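Local coordinates for type III secretion system effector protein ExoU (Pseudomonas fluorescens, PDB 4QMK) that probably hydrolyses membrane phospholipids as a patatin-like phospholipase A2 toxin, carrying a domain that binds phosphatidylinositol 4,5-bisphosphate and directs it to the plasma membrane, at residues V36-G41 and L47-H52; K154-L159 and G164-L169; P255-F260 and F576-I581; L385-N388 and F394-L397; S440-V445 and A467-F472. One frame throughout, in Å; residues are numbered along the deposited sequence.

How the contacts relate
The five contacts fall into two neighbourhoods and one outlier. Contacts 1 and 5 have centres about 14 Å apart and touch through Leu38, Arg51 and Leu441, so the edge hairpin of the four-stranded sheet meets the start of helix 441-446. On the opposite side of the chain's centre, contacts 2 and 3 are about 10 Å apart between centres and share polar bonds, among them Ser167 OG to Val259 O. Contact 4 stands apart, about 30 Å from contact 3 between centres, yet both reach one mixed sheet: strand 254-260 is outermost on one side, 382-389 next to outermost on the other. Within it, strand 99-103 leads into a GxSxG turn, probably the nucleophile elbow of a patatin-like phospholipase.

Contact 1 of 5, residues V36-G41 and L47-H52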
# COMPACT_ATOMS: atom_id res chain seq x y z
N VAL A 36 20.16 44.14 32.58
CA VAL A 36 18.81 44.66 32.64
C VAL A 36 17.81 43.61 32.19
O VAL A 36 17.98 42.99 31.16
CB VAL A 36 18.67 45.92 31.72
CG1 VAL A 36 17.23 46.45 31.71
CG2 VAL A 36 19.64 47.00 32.18
N PRO A 37 16.76 43.41 32.98
CA PRO A 37 15.73 42.48 32.59
C PRO A 37 14.82 43.14 31.59
O PRO A 37 14.38 44.25 31.83
CB PRO A 37 14.98 42.20 33.90
CG PRO A 37 15.16 43.42 34.70
CD PRO A 37 16.51 43.98 34.30
N LEU A 38 14.59 42.48 30.46
CA LEU A 38 13.65 42.95 29.44
C LEU A 38 12.30 42.24 29.60
O LEU A 38 11.25 42.82 29.30
CB LEU A 38 14.21 42.66 28.05
CG LEU A 38 15.45 43.43 27.62
CD1 LEU A 38 15.86 43.02 26.20
CD2 LEU A 38 15.21 44.93 27.67
N VAL A 39 12.34 40.99 30.06
CA VAL A 39 11.16 40.14 30.20
C VAL A 39 11.40 39.13 31.33
O VAL A 39 12.50 38.62 31.50
CB VAL A 39 10.94 39.36 28.89
CG1 VAL A 39 9.89 38.27 29.06
CG2 VAL A 39 10.57 40.33 27.79
N LYS A 40 10.35 38.85 32.09
CA LYS A 40 10.44 37.96 33.23
C LYS A 40 9.36 36.90 33.32
O LYS A 40 8.17 37.18 33.21
CB LYS A 40 10.46 38.76 34.52
CG LYS A 40 11.76 39.55 34.74
CD LYS A 40 12.97 38.63 34.97
CE LYS A 40 13.09 38.11 36.40
NZ LYS A 40 13.57 39.19 37.31
N GLY A 41 9.80 35.68 33.54
CA GLY A 41 8.94 34.54 33.80
C GLY A 41 7.67 34.54 33.01
O GLY A 41 6.62 34.23 33.53
N LEU A 47 9.77 32.23 30.45
CA LEU A 47 10.78 32.80 29.65
C LEU A 47 11.22 34.14 30.19
O LEU A 47 10.37 35.00 30.42
CB LEU A 47 10.25 32.99 28.25
CG LEU A 47 11.17 33.80 27.33
CD1 LEU A 47 12.36 32.95 26.96
CD2 LEU A 47 10.40 34.17 26.07
N SER A 48 12.54 34.32 30.35
CA SER A 48 13.10 35.58 30.76
C SER A 48 14.23 35.98 29.81
O SER A 48 14.96 35.12 29.29
CB SER A 48 13.66 35.50 32.16
OG SER A 48 12.67 35.25 33.15
N ILE A 49 14.39 37.28 29.62
CA ILE A 49 15.38 37.80 28.74
C ILE A 49 16.08 38.97 29.38
O ILE A 49 15.40 39.93 29.80
CB ILE A 49 14.75 38.32 27.46
CG1 ILE A 49 13.97 37.22 26.78
CG2 ILE A 49 15.84 38.82 26.51
CD1 ILE A 49 13.30 37.67 25.49
N TYR A 50 17.42 38.91 29.48
CA TYR A 50 18.23 39.99 30.08
C TYR A 50 19.24 40.50 29.07
O TYR A 50 19.71 39.72 28.22
CB TYR A 50 19.02 39.50 31.30
CG TYR A 50 18.22 38.90 32.44
CD1 TYR A 50 17.96 37.52 32.49
CD2 TYR A 50 17.82 39.67 33.51
CE1 TYR A 50 17.23 36.96 33.54
CE2 TYR A 50 17.10 39.13 34.54
CZ TYR A 50 16.80 37.78 34.55
OH TYR A 50 16.12 37.25 35.62
N ARG A 51 19.60 41.77 29.16
CA ARG A 51 20.63 42.35 28.29
C ARG A 51 21.75 42.97 29.10
O ARG A 51 21.52 43.72 30.05
CB ARG A 51 20.04 43.39 27.33
CG ARG A 51 21.10 44.15 26.53
CD ARG A 51 20.56 44.84 25.27
NE ARG A 51 19.48 45.72 25.64
CZ ARG A 51 18.42 45.96 24.89
NH1 ARG A 51 18.26 45.40 23.69
NH2 ARG A 51 17.49 46.75 25.37
N HIS A 52 22.98 42.67 28.70
CA HIS A 52 24.18 43.25 29.34
C HIS A 52 24.54 44.57 28.65
O HIS A 52 23.88 45.01 27.74
CB HIS A 52 25.35 42.25 29.24
CG HIS A 52 25.12 40.99 30.02
ND1 HIS A 52 24.55 39.86 29.48
CD2 HIS A 52 25.38 40.69 31.31
CE1 HIS A 52 24.45 38.92 30.40
NE2 HIS A 52 24.96 39.40 31.52
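Leu38 lays its CD1 methyl over the centre of one face of the Arg51 guanidinium, 4.0 Å above the plane, while its CD2 lies 3.7 Å from Arg51 NH2. Nearby, the Tyr50 ring is approached obliquely by Pro37, whose CA is 3.6 Å from Tyr50 CD2, and by the bent Lys40 chain, whose CE comes within 3.2 Å of Tyr50 OH. Lys35 makes a cation-pi contact with the ring. These contacts belong to a beta hairpin, strands 36-42 and 47-51, at one edge of an antiparallel four-stranded sheet, and the hairpin carries a classic beta bulge. The evidence is the double use of Ile49 O: it accepts from Leu38 N at 2.8 Å and from Val39 N at 3.2 Å, so two residues face one. Regular pairing resumes with Ile49 N donating to Val39 O, and before the bulge Val36 and Arg51 exchange two backbone bonds. At the bulge the CB of Leu38 points toward strand 47-51 and its side chain meets that of Arg51, which leaves the strand with CG anti to its own backbone N (chi1 172°) and bends at chi3. Arg51 NH2 also forms a salt bridge to Asp463, which would limit rotation of the guanidinium beside the leucine methyl. Val39 and Leu47 pack on helix 450-461. Past Lys40, Gly41 N donates to Ser48 OG at 2.9 Å, with an N-H...O angle of 169°.

Contact 2 of 5, residues K154-L159 and G164-L169; sequences KLVRSL and GNISQL
Asn165 OD1, one residue before the Ile166 side chain that meets Val156, accepts from two backbone amides: Ser167 N at 2.7 Å, with an N-H...O angle of 160°, and Val259 N of the neighbouring strand. Ser167 N comes from above the carbonyl plane, 37° out of it. The contact joins two consecutive helices of the patatin-like region, 140-157 and 166-173, linked by a short loop, and Asn165 is the N-cap of the second. Asn165 and Gln168 complete a capping box, although the return bond from Asn165 N to Gln168 OE1 is weak at 3.2 Å. The asparagine amide also spans outward, since its ND2 donates to Leu257 O; both ends of the side chain thus hold the helix start against strand 254-260. The two helices meet through hydrocarbon alone. Val156 stands with CG1 anti to the backbone N (chi1 179°), which leaves CG2 as the branch that reaches across, 3.8 Å from Ile166 CG1. The valine and isoleucine side chains cross at about a right angle, whereas Leu169 slides past Val156 in the opposite direction, its modelled closeness being doubtful. Near this seam lies the dimer interface: Leu155 packs on Leu155 of the second subunit and Leu169 on Leu169 of that subunit. Ile166 CD1 extends the isoleucine contact, ending 4.0 Å from Val156 CG2.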
# COMPACT_ATOMS: atom_id res chain seq x y z
N LYS A 154 17.19 -13.18 7.20
CA LYS A 154 17.94 -13.26 5.97
C LYS A 154 17.35 -12.37 4.88
O LYS A 154 18.02 -11.49 4.32
CB LYS A 154 18.02 -14.70 5.50
CG LYS A 154 19.08 -15.46 6.22
CD LYS A 154 18.81 -16.95 6.25
CE LYS A 154 19.98 -17.68 6.90
NZ LYS A 154 19.60 -19.05 7.31
N LEU A 155 16.07 -12.58 4.61
CA LEU A 155 15.43 -11.91 3.51
C LEU A 155 15.61 -10.41 3.58
O LEU A 155 16.21 -9.81 2.69
CB LEU A 155 13.97 -12.28 3.47
CG LEU A 155 13.67 -13.69 2.96
CD1 LEU A 155 12.23 -14.03 3.30
CD2 LEU A 155 13.88 -13.83 1.46
N VAL A 156 15.22 -9.83 4.71
CA VAL A 156 15.23 -8.35 4.81
C VAL A 156 16.60 -7.69 4.77
O VAL A 156 16.73 -6.56 4.23
CB VAL A 156 14.51 -7.87 6.07
CG1 VAL A 156 14.52 -6.36 6.19
CG2 VAL A 156 13.07 -8.33 6.00
N ARG A 157 17.61 -8.38 5.30
CA ARG A 157 18.95 -7.80 5.37
C ARG A 157 19.67 -7.94 4.04
O ARG A 157 20.59 -7.21 3.78
CB ARG A 157 19.77 -8.39 6.56
CG ARG A 157 19.29 -7.86 7.92
CD ARG A 157 20.23 -8.10 9.10
NE ARG A 157 20.16 -9.48 9.57
CZ ARG A 157 19.35 -9.93 10.53
NH1 ARG A 157 18.51 -9.13 11.18
NH2 ARG A 157 19.38 -11.22 10.87
N SER A 158 19.21 -8.85 3.18
CA SER A 158 19.88 -9.20 1.93
C SER A 158 19.34 -8.52 0.67
O SER A 158 19.80 -8.83 -0.41
CB SER A 158 19.70 -10.69 1.68
OG SER A 158 18.35 -10.97 1.32
N LEU A 159 18.37 -7.63 0.80
CA LEU A 159 17.74 -7.02 -0.35
C LEU A 159 18.69 -6.10 -1.23
O LEU A 159 19.44 -5.26 -0.74
CB LEU A 159 16.51 -6.26 0.11
CG LEU A 159 15.46 -7.11 0.85
CD1 LEU A 159 14.29 -6.26 1.23
CD2 LEU A 159 14.97 -8.26 -0.00
N GLY A 164 12.25 0.03 4.07
CA GLY A 164 12.16 0.91 5.23
C GLY A 164 12.39 0.28 6.59
O GLY A 164 13.10 0.85 7.38
N ASN A 165 11.78 -0.87 6.85
CA ASN A 165 11.83 -1.55 8.16
C ASN A 165 11.20 -2.93 8.01
O ASN A 165 10.33 -3.13 7.18
CB ASN A 165 11.07 -0.76 9.24
CG ASN A 165 11.17 -1.41 10.67
OD1 ASN A 165 10.26 -2.15 11.12
ND2 ASN A 165 12.24 -1.10 11.38
N ILE A 166 11.66 -3.88 8.77
CA ILE A 166 11.08 -5.21 8.72
C ILE A 166 9.57 -5.18 9.03
O ILE A 166 8.85 -6.05 8.61
CB ILE A 166 11.84 -6.17 9.63
CG1 ILE A 166 11.44 -7.58 9.34
CG2 ILE A 166 11.63 -5.87 11.08
CD1 ILE A 166 12.48 -8.50 9.92
N SER A 167 9.08 -4.15 9.71
CA SER A 167 7.63 -3.96 9.80
C SER A 167 6.91 -4.02 8.46
O SER A 167 5.77 -4.49 8.37
CB SER A 167 7.31 -2.61 10.43
OG SER A 167 7.94 -1.52 9.77
N GLN A 168 7.53 -3.53 7.41
CA GLN A 168 6.90 -3.55 6.09
C GLN A 168 6.66 -4.95 5.56
O GLN A 168 5.61 -5.25 4.99
CB GLN A 168 7.66 -2.64 5.15
CG GLN A 168 7.34 -1.19 5.49
CD GLN A 168 8.34 -0.20 4.99
OE1 GLN A 168 9.49 -0.53 4.71
NE2 GLN A 168 7.93 1.04 4.92
N LEU A 169 7.60 -5.83 5.80
CA LEU A 169 7.41 -7.22 5.47
C LEU A 169 6.31 -7.86 6.28
O LEU A 169 5.52 -8.57 5.73
CB LEU A 169 8.66 -8.00 5.75
CG LEU A 169 9.40 -8.58 4.57
CD1 LEU A 169 10.38 -9.62 5.08
CD2 LEU A 169 8.41 -9.24 3.61

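Contact 3 of 5, residues P255-F260 and F576-I581; sequences PQLVVF and FIREVI
Gln256 and Glu579 send their side chains across one another at about a right angle, with the amide and carboxylate planes only 29° apart, yet Gln256 NE2 and Glu579 OE1 remain 4.1 Å from each other. The motif is a helix laid against an edge strand: strand 254-260, outermost in the mixed sheet of the patatin-like region, faces helix 555-585, whose later part belongs to the ExoU C-terminal family. No direct hydrogen bond crosses the gap; two waters carry the polar contact. Gln256 and Val258 pair by backbone bonds with strand 242-251, while Leu257 N and O bond to the waters, O also taking Asn165 ND2. One water accepts from Leu257 N at 2.9 Å and donates to Arg578 O at 2.8 Å, with a weak bond from Gln256 NE2. The second donates to Leu257 O at 3.1 Å and to Glu579 OE1 at 2.5 Å. The chi2 bend of Glu579 (64°) brings its carboxylate back to the strand, although its CB starts away from it. Its other oxygen, OE2, takes Arg578 NH1 in a salt bridge of 3.0 Å, met nearly end-on and 28° out of the guanidinium plane. Gln256 OE1, in turn, accepts from Arg157 NH1. The helix widens to a pi-type turn, Phe576 O accepting from both Val580 N and Ile581 N. Leu257 makes the apolar touch, CD2 lying 4.2 Å from Arg578 CG.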
# COMPACT_ATOMS: atom_id res chain seq x y z
N PRO A 255 19.62 -8.86 16.50
CA PRO A 255 18.47 -8.07 16.85
C PRO A 255 18.07 -7.10 15.76
O PRO A 255 18.95 -6.52 15.09
CB PRO A 255 18.93 -7.29 18.09
CG PRO A 255 20.41 -7.18 17.91
CD PRO A 255 20.83 -8.44 17.22
N GLN A 256 16.75 -6.91 15.61
CA GLN A 256 16.15 -5.93 14.69
C GLN A 256 15.13 -5.09 15.38
O GLN A 256 14.29 -5.61 16.04
CB GLN A 256 15.42 -6.60 13.52
CG GLN A 256 16.29 -7.32 12.55
CD GLN A 256 16.85 -6.48 11.41
OE1 GLN A 256 17.31 -7.05 10.46
NE2 GLN A 256 16.75 -5.16 11.48
N LEU A 257 15.23 -3.78 15.20
CA LEU A 257 14.21 -2.89 15.67
C LEU A 257 13.04 -2.96 14.72
O LEU A 257 13.18 -2.70 13.52
CB LEU A 257 14.61 -1.43 15.63
CG LEU A 257 15.24 -0.60 16.72
CD1 LEU A 257 14.66 -1.03 18.05
CD2 LEU A 257 16.74 -0.63 16.74
N VAL A 258 11.88 -3.30 15.25
CA VAL A 258 10.67 -3.30 14.47
C VAL A 258 9.93 -2.01 14.81
O VAL A 258 9.87 -1.63 15.98
CB VAL A 258 9.84 -4.51 14.82
CG1 VAL A 258 8.57 -4.56 14.02
CG2 VAL A 258 10.66 -5.75 14.59
N VAL A 259 9.40 -1.31 13.82
CA VAL A 259 8.70 -0.02 14.08
C VAL A 259 7.44 0.14 13.24
O VAL A 259 7.48 0.11 12.01
CB VAL A 259 9.65 1.17 13.78
CG1 VAL A 259 8.95 2.50 14.01
CG2 VAL A 259 10.92 1.05 14.59
N PHE A 260 6.32 0.29 13.91
CA PHE A 260 5.07 0.54 13.25
C PHE A 260 4.67 1.97 13.59
O PHE A 260 4.76 2.36 14.73
CB PHE A 260 4.01 -0.38 13.80
CG PHE A 260 4.28 -1.85 13.59
CD1 PHE A 260 4.03 -2.44 12.37
CD2 PHE A 260 4.69 -2.61 14.61
CE1 PHE A 260 4.29 -3.78 12.16
CE2 PHE A 260 4.95 -3.95 14.43
CZ PHE A 260 4.75 -4.53 13.20
N PHE A 576 20.05 4.22 8.19
CA PHE A 576 21.12 3.32 7.93
C PHE A 576 21.57 2.76 9.27
O PHE A 576 21.79 1.54 9.42
CB PHE A 576 22.25 4.03 7.21
CG PHE A 576 23.44 3.18 6.96
CD1 PHE A 576 23.43 2.25 5.95
CD2 PHE A 576 24.54 3.27 7.76
CE1 PHE A 576 24.51 1.39 5.76
CE2 PHE A 576 25.65 2.46 7.57
CZ PHE A 576 25.64 1.50 6.57
N ILE A 577 21.67 3.67 10.24
CA ILE A 577 22.02 3.32 11.60
C ILE A 577 21.11 2.31 12.18
O ILE A 577 21.52 1.31 12.68
CB ILE A 577 22.03 4.56 12.50
CG1 ILE A 577 23.30 5.39 12.17
CG2 ILE A 577 22.08 4.18 13.96
CD1 ILE A 577 23.39 6.77 12.81
N ARG A 578 19.84 2.55 12.06
CA ARG A 578 18.82 1.70 12.69
C ARG A 578 18.72 0.35 12.00
O ARG A 578 18.55 -0.64 12.64
CB ARG A 578 17.48 2.44 12.54
CG ARG A 578 16.36 1.82 13.31
CD ARG A 578 15.14 1.60 12.47
NE ARG A 578 14.44 2.83 12.15
CZ ARG A 578 13.58 2.91 11.15
NH1 ARG A 578 13.31 1.86 10.41
NH2 ARG A 578 13.00 4.06 10.88
N GLU A 579 18.88 0.33 10.70
CA GLU A 579 18.60 -0.82 9.87
C GLU A 579 19.84 -1.65 9.46
O GLU A 579 19.73 -2.80 9.11
CB GLU A 579 17.90 -0.28 8.62
CG GLU A 579 16.78 -1.12 8.04
CD GLU A 579 15.58 -1.26 8.98
OE1 GLU A 579 15.04 -2.40 9.05
OE2 GLU A 579 15.21 -0.28 9.66
N VAL A 580 21.02 -1.07 9.53
CA VAL A 580 22.21 -1.77 9.15
C VAL A 580 23.23 -1.87 10.30
O VAL A 580 23.74 -2.96 10.61
CB VAL A 580 22.88 -1.07 7.98
CG1 VAL A 580 24.15 -1.81 7.63
CG2 VAL A 580 21.97 -1.05 6.78
N ILE A 581 23.49 -0.76 10.97
CA ILE A 581 24.44 -0.81 12.05
C ILE A 581 23.93 -1.51 13.29
O ILE A 581 24.61 -2.43 13.80
CB ILE A 581 24.93 0.56 12.38
CG1 ILE A 581 25.77 1.07 11.21
CG2 ILE A 581 25.81 0.47 13.60
CD1 ILE A 581 26.19 2.51 11.35
O HOH W 1 17.16 -2.99 13.17
O HOH W 2 14.10 -3.90 10.87

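Contact 4 of 5, residues L385-N388 and F394-L397; sequences LPLN and FRGL
Torsions set the meeting of Asn388 and Arg395: the asparagine extends with CG opposite its backbone N (chi1 -178°), and the arginine bends at chi3, bringing NH2 alongside Asn388, 3.4 Å from its CB. The frame is a short beta hairpin at the end of the mixed sheet, where strand 382-389 turns back through strand 392-393. Just past the short strand, Phe394 N donates to Leu387 O over 2.7 Å with an N-H...O angle of 158°. Asn388 ND2 lies 2.9 Å from Arg395 NH2, at the edge of the guanidinium and near its plane, with the two flat groups 71° apart. As modelled both atoms are donors, so this is no hydrogen bond, and the amide may have been modelled the wrong way round. Arg395 finds its stronger partner next door in sequence, NH1 forming a salt bridge with Asp393. Nearer the backbone, Arg395 CG rests 3.8 Å from Leu387 CB. Glu338 OE2, just past strand 332-337, accepts from Leu387 N, and the Phe394 ring packs on Leu414 of helix 408-431. The chain then makes a tight turn, in which Leu397 N donates to Phe394 O at 2.8 Å.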
# COMPACT_ATOMS: atom_id res chain seq x y z
N LEU A 385 9.19 4.15 37.71
CA LEU A 385 8.11 3.78 38.57
C LEU A 385 8.62 2.76 39.58
O LEU A 385 9.22 1.77 39.20
CB LEU A 385 6.95 3.21 37.77
CG LEU A 385 6.35 4.11 36.68
CD1 LEU A 385 5.07 3.45 36.17
CD2 LEU A 385 6.04 5.51 37.19
N PRO A 386 8.42 3.01 40.87
CA PRO A 386 8.90 2.09 41.89
C PRO A 386 8.05 0.81 42.01
O PRO A 386 6.83 0.86 41.90
CB PRO A 386 8.76 2.91 43.17
CG PRO A 386 7.57 3.76 42.91
CD PRO A 386 7.65 4.12 41.45
N LEU A 387 8.72 -0.32 42.23
CA LEU A 387 8.03 -1.60 42.39
C LEU A 387 8.11 -2.15 43.80
O LEU A 387 7.48 -3.16 44.09
CB LEU A 387 8.59 -2.63 41.39
CG LEU A 387 8.24 -2.32 39.93
CD1 LEU A 387 9.01 -3.19 38.95
CD2 LEU A 387 6.73 -2.46 39.70
N ASN A 388 8.85 -1.48 44.68
CA ASN A 388 9.08 -1.96 46.04
C ASN A 388 8.82 -0.91 47.13
O ASN A 388 9.36 0.21 47.08
CB ASN A 388 10.53 -2.44 46.17
CG ASN A 388 10.83 -3.00 47.54
OD1 ASN A 388 10.02 -3.73 48.13
ND2 ASN A 388 11.97 -2.66 48.07
N PHE A 394 6.86 -5.74 44.48
CA PHE A 394 6.38 -6.41 43.29
C PHE A 394 7.41 -6.50 42.16
O PHE A 394 7.02 -6.74 41.01
CB PHE A 394 5.10 -5.78 42.83
CG PHE A 394 4.08 -5.66 43.91
CD1 PHE A 394 3.35 -6.77 44.32
CD2 PHE A 394 3.81 -4.42 44.49
CE1 PHE A 394 2.40 -6.65 45.31
CE2 PHE A 394 2.84 -4.28 45.48
CZ PHE A 394 2.13 -5.40 45.89
N ARG A 395 8.71 -6.38 42.49
CA ARG A 395 9.81 -6.53 41.49
C ARG A 395 9.77 -7.84 40.66
O ARG A 395 10.20 -7.86 39.52
CB ARG A 395 11.19 -6.32 42.11
CG ARG A 395 11.57 -4.84 42.13
CD ARG A 395 13.00 -4.56 42.57
NE ARG A 395 13.07 -4.11 43.96
CZ ARG A 395 13.33 -4.88 45.01
NH1 ARG A 395 13.55 -6.18 44.88
NH2 ARG A 395 13.37 -4.35 46.21
N GLY A 396 9.21 -8.91 41.22
CA GLY A 396 8.96 -10.14 40.45
C GLY A 396 8.11 -9.93 39.19
O GLY A 396 8.17 -10.74 38.26
N LEU A 397 7.30 -8.86 39.16
CA LEU A 397 6.56 -8.50 37.94
C LEU A 397 7.53 -8.18 36.76
O LEU A 397 7.11 -7.51 35.80
CB LEU A 397 5.64 -7.29 38.19
CG LEU A 397 4.46 -7.44 39.18
CD1 LEU A 397 3.80 -6.10 39.51
CD2 LEU A 397 3.41 -8.43 38.68

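Contact 5 of 5, residues S440-V445 and A467-F472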
# COMPACT_ATOMS: atom_id res chain seq x y z
N SER A 440 23.09 39.15 20.33
CA SER A 440 22.18 40.30 20.40
C SER A 440 20.76 39.89 20.62
O SER A 440 20.39 38.72 20.49
CB SER A 440 22.19 41.08 19.08
OG SER A 440 21.69 40.27 18.03
N LEU A 441 19.93 40.89 20.87
CA LEU A 441 18.51 40.64 21.05
C LEU A 441 17.91 40.11 19.78
O LEU A 441 17.02 39.28 19.81
CB LEU A 441 17.80 41.90 21.47
CG LEU A 441 16.28 41.78 21.56
CD1 LEU A 441 15.88 40.71 22.55
CD2 LEU A 441 15.75 43.12 22.02
N ASN A 442 18.40 40.55 18.64
CA ASN A 442 17.84 40.05 17.39
C ASN A 442 18.09 38.55 17.20
O ASN A 442 17.21 37.83 16.77
CB ASN A 442 18.39 40.83 16.21
CG ASN A 442 17.84 40.35 14.91
OD1 ASN A 442 16.66 40.45 14.66
ND2 ASN A 442 18.69 39.79 14.09
N ASP A 443 19.30 38.08 17.52
CA ASP A 443 19.64 36.66 17.38
C ASP A 443 18.81 35.77 18.32
O ASP A 443 18.45 34.66 17.96
CB ASP A 443 21.13 36.44 17.65
CG ASP A 443 21.99 36.97 16.56
OD1 ASP A 443 21.67 36.75 15.38
OD2 ASP A 443 23.00 37.62 16.87
N ALA A 444 18.51 36.27 19.50
CA ALA A 444 17.63 35.57 20.42
C ALA A 444 16.22 35.49 19.80
O ALA A 444 15.61 34.42 19.80
CB ALA A 444 17.60 36.28 21.76
N VAL A 445 15.73 36.59 19.23
CA VAL A 445 14.42 36.59 18.59
C VAL A 445 14.39 35.63 17.42
O VAL A 445 13.42 34.89 17.25
CB VAL A 445 14.01 37.97 18.10
CG1 VAL A 445 12.84 37.89 17.15
CG2 VAL A 445 13.68 38.86 19.27
N ALA A 467 11.91 46.02 18.93
CA ALA A 467 10.91 46.40 17.92
C ALA A 467 11.39 46.16 16.48
O ALA A 467 10.62 45.74 15.63
CB ALA A 467 10.49 47.86 18.13
N GLU A 468 12.66 46.44 16.22
CA GLU A 468 13.27 46.17 14.91
C GLU A 468 13.25 44.68 14.65
O GLU A 468 12.94 44.27 13.53
CB GLU A 468 14.72 46.71 14.85
CG GLU A 468 15.47 46.52 13.52
CD GLU A 468 16.13 45.12 13.32
OE1 GLU A 468 16.56 44.42 14.30
OE2 GLU A 468 16.25 44.73 12.14
N ALA A 469 13.58 43.87 15.66
CA ALA A 469 13.54 42.42 15.51
C ALA A 469 12.11 41.91 15.28
O ALA A 469 11.89 41.07 14.40
CB ALA A 469 14.14 41.73 16.74
N LEU A 470 11.13 42.38 16.07
CA LEU A 470 9.72 42.00 15.81
C LEU A 470 9.26 42.43 14.40
O LEU A 470 8.52 41.72 13.74
CB LEU A 470 8.75 42.58 16.86
CG LEU A 470 8.90 42.00 18.28
CD1 LEU A 470 8.22 42.85 19.32
CD2 LEU A 470 8.42 40.57 18.40
N ARG A 471 9.71 43.58 13.95
CA ARG A 471 9.31 44.05 12.63
C ARG A 471 9.81 43.09 11.59
O ARG A 471 9.06 42.75 10.68
CB ARG A 471 9.85 45.47 12.37
CG ARG A 471 9.22 46.18 11.20
CD ARG A 471 7.76 46.50 11.43
NE ARG A 471 7.27 47.65 10.60
CZ ARG A 471 6.78 47.54 9.36
NH1 ARG A 471 6.68 46.36 8.75
NH2 ARG A 471 6.40 48.62 8.72
N PHE A 472 11.06 42.66 11.67
CA PHE A 472 11.56 41.73 10.66
C PHE A 472 10.73 40.48 10.64
O PHE A 472 10.44 39.94 9.58
CB PHE A 472 13.03 41.35 10.91
CG PHE A 472 13.49 40.20 10.06
CD1 PHE A 472 13.94 40.41 8.79
CD2 PHE A 472 13.39 38.88 10.53
CE1 PHE A 472 14.34 39.35 8.00
CE2 PHE A 472 13.77 37.81 9.74
CZ PHE A 472 14.27 38.05 8.47
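Apolar contact comes first: Val445 and Ala469 form the hydrocarbon seam of a helix pair, in which helices 441-446 and 464-491 run roughly in the same direction. Over the short segments the axes approach to 9.2 Å with a signed crossing angle of -35°. The small Ala469 side chain is central to this meeting, since its methyl touches both partners on the other helix. Val445 lies broadside to it, with CG2 at 3.9 Å and CG1 at 4.1 Å from Ala469 CB. The same valine also packs on Leu453 of helix 450-461, which lies between the pair in sequence. Leu441 and Ala444 pack on Val57 of strand 57-61.

Polar groups border the seam on the Asn442 side. Asn442 leaves its helix with CG anti to the backbone N (chi1 180°), and OD1 arrives 3.5 Å from Ala469 CB. This oxygen is not left to the methyl, because it accepts a hydrogen bond from Arg515 NH1. Glu468 OE1 sits 4.0 Å from Asn442 OD1 with no bond between them; the glutamate's other oxygen, OE2, forms a salt bridge with the same Arg515 NH1. One guanidinium therefore links both helices and would probably ease any repulsion between the two oxygens. Arg515 also makes a cation-pi contact with Phe472.

A capping bond sits at the start of the shorter helix. Ser440 is the N-cap, its OG accepting from Asp443 N at 3.3 Å with an N-H...O angle of 165°.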